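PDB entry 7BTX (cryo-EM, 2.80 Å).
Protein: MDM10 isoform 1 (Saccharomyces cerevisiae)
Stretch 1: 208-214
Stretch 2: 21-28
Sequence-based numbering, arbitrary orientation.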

# COMPACT_ATOMS: atom_id res chain seq x y z
N TYR D 208 16.42 20.28 -34.24
CA TYR D 208 16.18 21.50 -34.99
C TYR D 208 14.73 21.50 -35.43
O TYR D 208 14.20 20.46 -35.80
CB TYR D 208 17.12 21.61 -36.20
CG TYR D 208 16.90 22.83 -37.05
CD1 TYR D 208 17.20 24.09 -36.57
CD2 TYR D 208 16.40 22.72 -38.34
CE1 TYR D 208 17.00 25.21 -37.34
CE2 TYR D 208 16.20 23.84 -39.12
CZ TYR D 208 16.50 25.08 -38.61
OH TYR D 208 16.31 26.20 -39.37
N ARG D 209 14.10 22.67 -35.38
CA ARG D 209 12.75 22.83 -35.89
C ARG D 209 12.72 24.10 -36.72
O ARG D 209 13.53 25.00 -36.52
CB ARG D 209 11.69 22.95 -34.79
CG ARG D 209 11.47 21.75 -33.92
CD ARG D 209 10.33 22.04 -32.97
NE ARG D 209 10.41 21.27 -31.73
CZ ARG D 209 10.07 21.76 -30.54
NH1 ARG D 209 10.16 21.00 -29.46
NH2 ARG D 209 9.64 23.00 -30.44
N VAL D 210 11.77 24.17 -37.64
CA VAL D 210 11.55 25.37 -38.44
C VAL D 210 10.10 25.34 -38.90
O VAL D 210 9.53 24.27 -39.08
CB VAL D 210 12.55 25.46 -39.61
CG1 VAL D 210 12.40 24.30 -40.59
CG2 VAL D 210 12.47 26.80 -40.33
N LEU D 211 9.48 26.50 -39.00
CA LEU D 211 8.11 26.61 -39.49
C LEU D 211 8.03 27.87 -40.35
O LEU D 211 7.87 28.97 -39.83
CB LEU D 211 7.12 26.65 -38.34
CG LEU D 211 5.62 26.55 -38.63
CD1 LEU D 211 4.96 25.73 -37.56
CD2 LEU D 211 4.96 27.91 -38.66
N HIS D 212 8.16 27.69 -41.66
CA HIS D 212 8.22 28.81 -42.59
C HIS D 212 6.80 29.16 -43.01
O HIS D 212 6.20 28.49 -43.84
CB HIS D 212 9.10 28.48 -43.78
CG HIS D 212 9.46 29.67 -44.61
ND1 HIS D 212 10.74 30.16 -44.69
CD2 HIS D 212 8.70 30.46 -45.41
CE1 HIS D 212 10.76 31.21 -45.49
NE2 HIS D 212 9.53 31.42 -45.94
N ASN D 213 6.28 30.24 -42.45
CA ASN D 213 4.98 30.74 -42.85
C ASN D 213 5.07 31.43 -44.21
O ASN D 213 6.00 32.18 -44.49
CB ASN D 213 4.45 31.70 -41.79
CG ASN D 213 2.99 32.02 -41.97
OD1 ASN D 213 2.29 31.38 -42.75
ND2 ASN D 213 2.50 33.00 -41.23
N PHE D 214 4.08 31.15 -45.06
CA PHE D 214 3.91 31.82 -46.34
C PHE D 214 2.66 32.69 -46.28
O PHE D 214 2.01 32.81 -45.24
CB PHE D 214 3.80 30.82 -47.49
CG PHE D 214 5.00 29.94 -47.66
CD1 PHE D 214 6.15 30.41 -48.27
CD2 PHE D 214 4.97 28.61 -47.25
CE1 PHE D 214 7.25 29.59 -48.44
CE2 PHE D 214 6.07 27.79 -47.42
CZ PHE D 214 7.21 28.28 -48.02
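Stretch 2, residues 21-28: QNSYEDIT

Stretch 2 packs against one side of a short β-strand in stretch 1. The two segments belong to the same chain but are far apart in sequence; no touching residues are closer than 184 positions. Residues 209-211 of stretch 1 are extended. Stretch 2 opens with the end of a 3-10 segment at Gln21 and Asn22, then continues as loop. The backbone NH groups of Glu25 and Asp26 both reach back to Ser23 O, at N to O distances of 3.1 and 3.4 Å. Both bonds are weak. No hydrogen bond joins the two stretches. Side chains of stretch 1 pack against both backbone and side chains of stretch 2. The nearest CA pair is Leu211 and Tyr24, with CA atoms 6.0 Å apart. Arg209 meets Ser23, Tyr24 and Glu25, and Asn213 meets Asn22. Leu211 reaches from Asn22 to as far as Ile27, so there is no simple antiparallel register.

Tyr208 does not reach stretch 2. Arg209 points its CB toward it and is buried. Its side chain runs out in an m, t, t conformation past Tyr24. Arg209 CD lies 3.6 Å from Tyr24 O and 3.8 Å from Tyr24 CB. The same CD sits at the edge of the Tyr24 ring. Glu25 CB lies over one face of the guanidinium. Arg209 NH2 and Glu25 OE1 are 4.4 Å apart. At this distance it is proximity of opposite charges and not a salt bridge. The oxygen also lies well out of the guanidinium plane, and no N-H points at it.

The CA-to-CB bond of Val210 points away, as expected for alternation along a strand. Its backbone still touches stretch 2: Val210 O is 4.1 Å from Tyr24 CD1.

Leu211 points back toward stretch 2 and has the largest covered area of any residue here. Leu211 CB is 3.3 Å from Asn22 O, and Leu211 CD1 is 3.3 Å from Ser23 O. Leu211 CD2 is 3.4 Å from Asn22 ND2. These are tight van der Waals contacts with polar atoms. CD1 also has apolar neighbours: Leu211 CD1 lies 3.9 Å from Ile27 CD1 and 4.1 Å from Tyr24 CD1, at the edge of the tyrosine ring. Leu211 thus touches Asn22, Ser23, Tyr24 and Ile27.

His212 points away and makes no contact. Asn213 points toward stretch 2 again, but covers little area. Its CB is 3.7 Å from Asn22 ND2. The CB of Asn22 points sideways, and the end of its side chain comes nearer to stretch 1. Phe214 is out of reach.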

# COMPACT_ATOMS: atom_id res chain seq x y z
N GLN D 21 2.18 30.46 -32.02
CA GLN D 21 1.38 29.85 -33.08
C GLN D 21 2.27 29.41 -34.24
O GLN D 21 1.94 28.47 -34.97
CB GLN D 21 0.27 30.80 -33.55
CG GLN D 21 0.74 32.08 -34.23
CD GLN D 21 0.88 33.24 -33.26
OE1 GLN D 21 0.89 33.04 -32.05
NE2 GLN D 21 0.99 34.45 -33.79
N ASN D 22 3.40 30.08 -34.41
CA ASN D 22 4.39 29.71 -35.42
C ASN D 22 5.35 28.63 -34.95
O ASN D 22 6.34 28.37 -35.64
CB ASN D 22 5.18 30.95 -35.86
CG ASN D 22 4.45 31.76 -36.89
OD1 ASN D 22 3.97 32.86 -36.60
ND2 ASN D 22 4.37 31.24 -38.11
N SER D 23 5.10 27.98 -33.82
CA SER D 23 6.02 26.97 -33.33
C SER D 23 5.68 25.62 -33.96
O SER D 23 4.52 25.35 -34.28
CB SER D 23 5.94 26.88 -31.81
OG SER D 23 6.90 25.97 -31.31
N TYR D 24 6.69 24.77 -34.13
CA TYR D 24 6.47 23.42 -34.64
C TYR D 24 6.20 22.46 -33.48
O TYR D 24 6.83 21.40 -33.38
CB TYR D 24 7.67 22.96 -35.47
CG TYR D 24 7.39 21.79 -36.38
CD1 TYR D 24 6.55 21.92 -37.47
CD2 TYR D 24 7.98 20.55 -36.15
CE1 TYR D 24 6.30 20.84 -38.30
CE2 TYR D 24 7.73 19.48 -36.97
CZ TYR D 24 6.89 19.63 -38.04
OH TYR D 24 6.64 18.55 -38.86
N GLU D 25 5.30 22.84 -32.58
CA GLU D 25 4.75 21.89 -31.63
C GLU D 25 3.28 22.23 -31.46
O GLU D 25 2.53 21.51 -30.79
CB GLU D 25 5.50 21.95 -30.30
CG GLU D 25 5.63 23.34 -29.72
CD GLU D 25 6.13 23.34 -28.30
OE1 GLU D 25 6.32 22.25 -27.73
OE2 GLU D 25 6.33 24.44 -27.74
N ASP D 26 2.87 23.33 -32.09
CA ASP D 26 1.49 23.77 -32.10
C ASP D 26 0.95 23.79 -33.52
O ASP D 26 -0.01 24.50 -33.82
CB ASP D 26 1.34 25.15 -31.47
CG ASP D 26 1.65 25.15 -29.99
OD1 ASP D 26 2.71 25.68 -29.60
OD2 ASP D 26 0.83 24.63 -29.21
N ILE D 27 1.57 23.02 -34.41
CA ILE D 27 1.15 22.95 -35.80
C ILE D 27 0.00 21.95 -35.90
O ILE D 27 -1.00 22.20 -36.58
CB ILE D 27 2.34 22.63 -36.73
CG1 ILE D 27 1.90 22.48 -38.18
CG2 ILE D 27 3.16 21.43 -36.24
CD1 ILE D 27 2.99 22.81 -39.15
N THR D 28 0.12 20.82 -35.20
CA THR D 28 -1.01 19.95 -34.93
C THR D 28 -1.39 20.19 -33.48
O THR D 28 -0.97 19.43 -32.59
CB THR D 28 -0.66 18.49 -35.15
OG1 THR D 28 0.52 18.16 -34.41
CG2 THR D 28 -0.40 18.22 -36.62